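Local coordinates for protein putative hydrolase (Burkholderia cenocepacia, PDB 4X00) that is a putative aryl esterase of the alpha/beta hydrolase family, probably hydrolysing ester bonds through a serine nucleophile, at residues Lys52-Asp56 with Arg268-Asp272; Val134-Gly138 with Gly258-Phe262. One frame throughout, in Å; residues are numbered along the deposited sequence. Where two conformers were deposited one is given.

Contact 1: Lys52-Asp56 with Arg268-Asp272; sequences KQLQD and RFNRD. With EDO (1,2-ethanediol), chain H.
Asn270 bonds to three residues of the segment 52-56 with one side-chain amide, joining helix 266-280 to the short helix 51-54 on one side of the central sheet of an alpha/beta hydrolase fold. Both ends of the amide are used. Its OD1 accepts a hydrogen bond from Gln53 NE2 at 2.9 Å, with the donor tilted slightly from the carbonyl plane. Its ND2 gives one hydrogen to Asp56 OD2 at 2.8 Å, on the carboxylate's anti lone pair, and the other to the backbone Lys52 O at 3.1 Å, reached from 36° above that carbonyl plane. Three bonds from different residues fix the rotation of the amide and distinguish its oxygen end from its nitrogen end.

Gln53 can serve Asn270 because its chain bends at chi2 (60°), bringing the amide back toward helix 266-280. The two amide planes stand 77° apart. Gln53 NE2 also bonds to Phe262 O, and it lies 3.6 Å from Phe269 CD2, approaching that ring obliquely. Toward the sheet, Phe269 reaches Leu225 of strand 222-227, while Leu59 packs against both Gln53 and Asn270; this is the tightly packed, buried part of the contact.

The other flank of helix 266-280 is looser and more solvent-accessible. There Arg268, Arg271 and Asp272 make no contact with 52-56 and gather round an ethanediol, probably acquired from the crystallisation liquor. Arg271 NH2 forms a salt bridge with Asp272 OD1 at 3.1 Å, and Tyr254 meets Arg268 through a cation-pi contact as well as bonding to Asp272. The ethanediol O2 accepts a nearly straight bond from Arg268 NE at 2.8 Å and donates its own hydrogen to Asp272 OD2 at 2.6 Å.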
# COMPACT_ATOMS: atom_id res chain seq x y z
N LYS A 52 1.77 -8.70 -10.93
CA LYS A 52 1.75 -10.16 -10.80
C LYS A 52 0.47 -10.66 -10.15
O LYS A 52 0.16 -11.86 -10.23
CB LYS A 52 2.96 -10.64 -10.01
CG LYS A 52 4.28 -10.31 -10.70
CD LYS A 52 5.41 -11.02 -10.04
CE LYS A 52 6.74 -10.54 -10.58
NZ LYS A 52 7.82 -11.21 -9.83
N GLN A 53 -0.26 -9.77 -9.50
CA GLN A 53 -1.60 -10.12 -8.98
C GLN A 53 -2.61 -9.98 -10.12
O GLN A 53 -3.42 -10.89 -10.37
CB GLN A 53 -1.99 -9.23 -7.79
CG GLN A 53 -1.22 -9.56 -6.51
CD GLN A 53 0.29 -9.39 -6.63
OE1 GLN A 53 0.76 -8.27 -6.86
NE2 GLN A 53 1.06 -10.48 -6.47
N LEU A 54 -2.58 -8.85 -10.83
CA LEU A 54 -3.57 -8.63 -11.89
C LEU A 54 -3.47 -9.60 -13.05
O LEU A 54 -4.46 -9.87 -13.72
CB LEU A 54 -3.44 -7.21 -12.45
CG LEU A 54 -3.43 -6.12 -11.40
CD1 LEU A 54 -3.14 -4.78 -12.04
CD2 LEU A 54 -4.79 -6.12 -10.66
N GLN A 55 -2.28 -10.12 -13.29
CA GLN A 55 -2.07 -11.05 -14.40
C GLN A 55 -2.35 -12.51 -14.08
O GLN A 55 -2.29 -13.35 -14.97
CB GLN A 55 -0.63 -10.93 -14.92
CG GLN A 55 -0.31 -9.59 -15.57
CD GLN A 55 1.19 -9.37 -15.74
OE1 GLN A 55 2.01 -10.22 -15.37
NE2 GLN A 55 1.56 -8.22 -16.31
N ASP A 56 -2.62 -12.84 -12.82
CA ASP A 56 -2.80 -14.23 -12.42
C ASP A 56 -4.20 -14.71 -12.76
O ASP A 56 -5.17 -14.18 -12.24
CB ASP A 56 -2.53 -14.36 -10.92
CG ASP A 56 -2.44 -15.81 -10.47
OD1 ASP A 56 -3.00 -16.68 -11.15
OD2 ASP A 56 -1.85 -16.09 -9.42
N ARG A 268 3.00 -17.68 -3.97
CA ARG A 268 2.61 -17.80 -2.57
C ARG A 268 1.70 -16.66 -2.14
O ARG A 268 0.65 -16.88 -1.50
CB ARG A 268 3.87 -17.85 -1.70
CG ARG A 268 3.63 -17.94 -0.22
CD ARG A 268 4.96 -17.89 0.51
NE ARG A 268 4.81 -18.02 1.95
CZ ARG A 268 5.84 -17.93 2.79
NH1 ARG A 268 7.09 -17.74 2.30
NH2 ARG A 268 5.64 -18.08 4.10
N PHE A 269 2.05 -15.43 -2.53
CA PHE A 269 1.24 -14.29 -2.15
C PHE A 269 -0.17 -14.41 -2.70
O PHE A 269 -1.14 -14.15 -1.98
CB PHE A 269 1.90 -13.00 -2.64
CG PHE A 269 1.13 -11.77 -2.24
CD1 PHE A 269 1.33 -11.19 -0.99
CD2 PHE A 269 0.15 -11.25 -3.07
CE1 PHE A 269 0.59 -10.09 -0.59
CE2 PHE A 269 -0.59 -10.13 -2.67
CZ PHE A 269 -0.39 -9.59 -1.43
N ASN A 270 -0.29 -14.78 -3.97
CA ASN A 270 -1.61 -14.84 -4.59
C ASN A 270 -2.45 -15.95 -3.98
O ASN A 270 -3.68 -15.83 -3.89
CB ASN A 270 -1.49 -15.04 -6.09
CG ASN A 270 -0.90 -13.83 -6.78
OD1 ASN A 270 -0.73 -12.77 -6.15
ND2 ASN A 270 -0.62 -13.96 -8.07
N ARG A 271 -1.80 -17.05 -3.60
CA ARG A 271 -2.48 -18.12 -2.86
C ARG A 271 -2.99 -17.60 -1.51
O ARG A 271 -4.17 -17.77 -1.17
CB ARG A 271 -1.49 -19.29 -2.66
CG ARG A 271 -2.16 -20.50 -2.02
CD ARG A 271 -1.11 -21.45 -1.41
NE ARG A 271 -0.56 -20.87 -0.19
CZ ARG A 271 0.73 -20.92 0.19
NH1 ARG A 271 1.63 -21.58 -0.54
NH2 ARG A 271 1.12 -20.31 1.30
N ASP A 272 -2.11 -16.95 -0.74
CA ASP A 272 -2.53 -16.40 0.55
C ASP A 272 -3.65 -15.38 0.40
O ASP A 272 -4.58 -15.34 1.21
CB ASP A 272 -1.33 -15.77 1.25
CG ASP A 272 -0.38 -16.79 1.86
OD1 ASP A 272 -0.75 -17.98 2.05
OD2 ASP A 272 0.74 -16.38 2.19
C1 EDO H . 2.98 -18.82 5.49
O1 EDO H . 3.54 -20.04 4.94
C2 EDO H . 1.94 -18.18 4.57
O2 EDO H . 2.34 -18.21 3.20

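Contact 2: Val134-Gly138 with Gly258-Phe262; sequences VYVDG and GHAPF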
# COMPACT_ATOMS: atom_id res chain seq x y z
N VAL A 134 -5.69 -6.81 4.22
CA VAL A 134 -4.37 -7.40 4.26
C VAL A 134 -3.33 -6.28 4.28
O VAL A 134 -3.31 -5.44 3.36
CB VAL A 134 -4.11 -8.29 3.04
CG1 VAL A 134 -2.73 -8.96 3.14
CG2 VAL A 134 -5.23 -9.36 2.89
N TYR A 135 -2.51 -6.23 5.32
CA TYR A 135 -1.38 -5.30 5.39
C TYR A 135 -0.18 -6.07 4.86
O TYR A 135 0.22 -7.08 5.44
CB TYR A 135 -1.08 -4.85 6.81
CG TYR A 135 -2.02 -3.80 7.36
CD1 TYR A 135 -3.41 -4.00 7.43
CD2 TYR A 135 -1.51 -2.61 7.90
CE1 TYR A 135 -4.25 -3.03 7.96
CE2 TYR A 135 -2.37 -1.65 8.43
CZ TYR A 135 -3.72 -1.86 8.45
OH TYR A 135 -4.54 -0.90 8.98
N VAL A 136 0.37 -5.62 3.75
CA VAL A 136 1.52 -6.28 3.16
C VAL A 136 2.76 -5.46 3.47
O VAL A 136 2.94 -4.37 2.91
CB VAL A 136 1.35 -6.44 1.66
CG1 VAL A 136 2.51 -7.32 1.14
CG2 VAL A 136 -0.05 -6.99 1.33
N ASP A 137 3.59 -5.93 4.39
CA ASP A 137 4.72 -5.11 4.85
C ASP A 137 4.25 -3.70 5.16
O ASP A 137 4.91 -2.71 4.86
CB ASP A 137 5.85 -5.14 3.82
CG ASP A 137 6.50 -6.50 3.80
OD1 ASP A 137 5.89 -7.39 3.16
OD2 ASP A 137 7.52 -6.73 4.51
N GLY A 138 3.08 -3.63 5.79
CA GLY A 138 2.46 -2.36 6.09
C GLY A 138 3.18 -1.53 7.12
O GLY A 138 3.73 -2.04 8.13
N GLY A 258 11.85 -9.78 1.18
CA GLY A 258 11.98 -8.46 1.80
C GLY A 258 10.66 -7.70 1.77
O GLY A 258 9.60 -8.29 2.02
N HIS A 259 10.74 -6.40 1.48
CA HIS A 259 9.63 -5.49 1.64
C HIS A 259 8.49 -5.69 0.64
O HIS A 259 7.40 -5.17 0.85
CB HIS A 259 10.22 -4.08 1.53
CG HIS A 259 9.28 -2.94 1.79
ND1 HIS A 259 8.63 -2.76 3.00
CD2 HIS A 259 8.95 -1.87 1.02
CE1 HIS A 259 7.92 -1.64 2.94
NE2 HIS A 259 8.10 -1.09 1.75
N ALA A 260 8.72 -6.44 -0.44
CA ALA A 260 7.74 -6.57 -1.51
C ALA A 260 7.42 -8.05 -1.85
O ALA A 260 7.63 -8.51 -2.97
CB ALA A 260 8.23 -5.84 -2.76
N PRO A 261 6.85 -8.80 -0.88
CA PRO A 261 6.60 -10.24 -1.11
C PRO A 261 5.63 -10.52 -2.25
O PRO A 261 5.67 -11.63 -2.80
CB PRO A 261 6.01 -10.71 0.25
CG PRO A 261 5.51 -9.47 0.91
CD PRO A 261 6.50 -8.39 0.48
N PHE A 262 4.73 -9.60 -2.58
CA PHE A 262 3.79 -9.79 -3.68
C PHE A 262 4.52 -9.84 -5.04
O PHE A 262 3.99 -10.39 -6.02
CB PHE A 262 2.73 -8.68 -3.68
CG PHE A 262 3.34 -7.29 -3.69
CD1 PHE A 262 3.73 -6.67 -2.50
CD2 PHE A 262 3.57 -6.65 -4.92
CE1 PHE A 262 4.34 -5.41 -2.53
CE2 PHE A 262 4.19 -5.41 -4.95
CZ PHE A 262 4.57 -4.79 -3.75
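The carbonyl oxygen His259 O takes its hydrogen bond from Trp111 NE1, while Asp137 CB makes a non-bonded contact with it at 3.4 Å. No hydrogen bond crosses between the segments; Asp137 OD2 and His259 ND1 find their partners outside them. Asp137 OD2 accepts the backbone N-H of Gly227, while OD1 abuts the Pro261 ring, 2.9 Å from CD and 3.1 Å from CG. OD1 therefore sits against the start of helix 261-264, which begins after Ala260 at the N-cap, and is close for an oxygen-carbon contact.

In the alpha/beta hydrolase fold, a loop after the last strand of the sheet brings the histidine to the end of the central strands. His259 occupies that place: its ND1 bonds to Asp230 OD2, consistent with a Ser112-His259-Asp230 catalytic triad. Its ring lies close to Asp137, with ND1 3.8 Å from CB.

On the Val136 side the contact is apolar. A chi1 of -173° turns Val136 CG1, anti to the backbone N, toward Pro261 CG at 3.7 Å and the edge of the Phe262 ring at CD1, 3.9 Å away. Phe262 in turn makes an edge-to-face stack with Trp111.

The centres of the two contacts lie about 13 Å apart, and in sequence contact 2 is nested within contact 1: 52-56, 134-138, 258-262, then 268-272. Helices 261-264 and 266-280 follow each other, so the second segments of both contacts belong to one C-terminal run. The contacts also touch directly: Phe269 of contact 1 packs on Phe262 and, through CE1, on Val136 CG2 at 3.7 Å. The C-terminal helices are thus tied to the inner strand 132-136 and to helix 51-54 through a largely buried set of contacts, which connects the loop carrying the probable catalytic histidine to the packing outside the sheet.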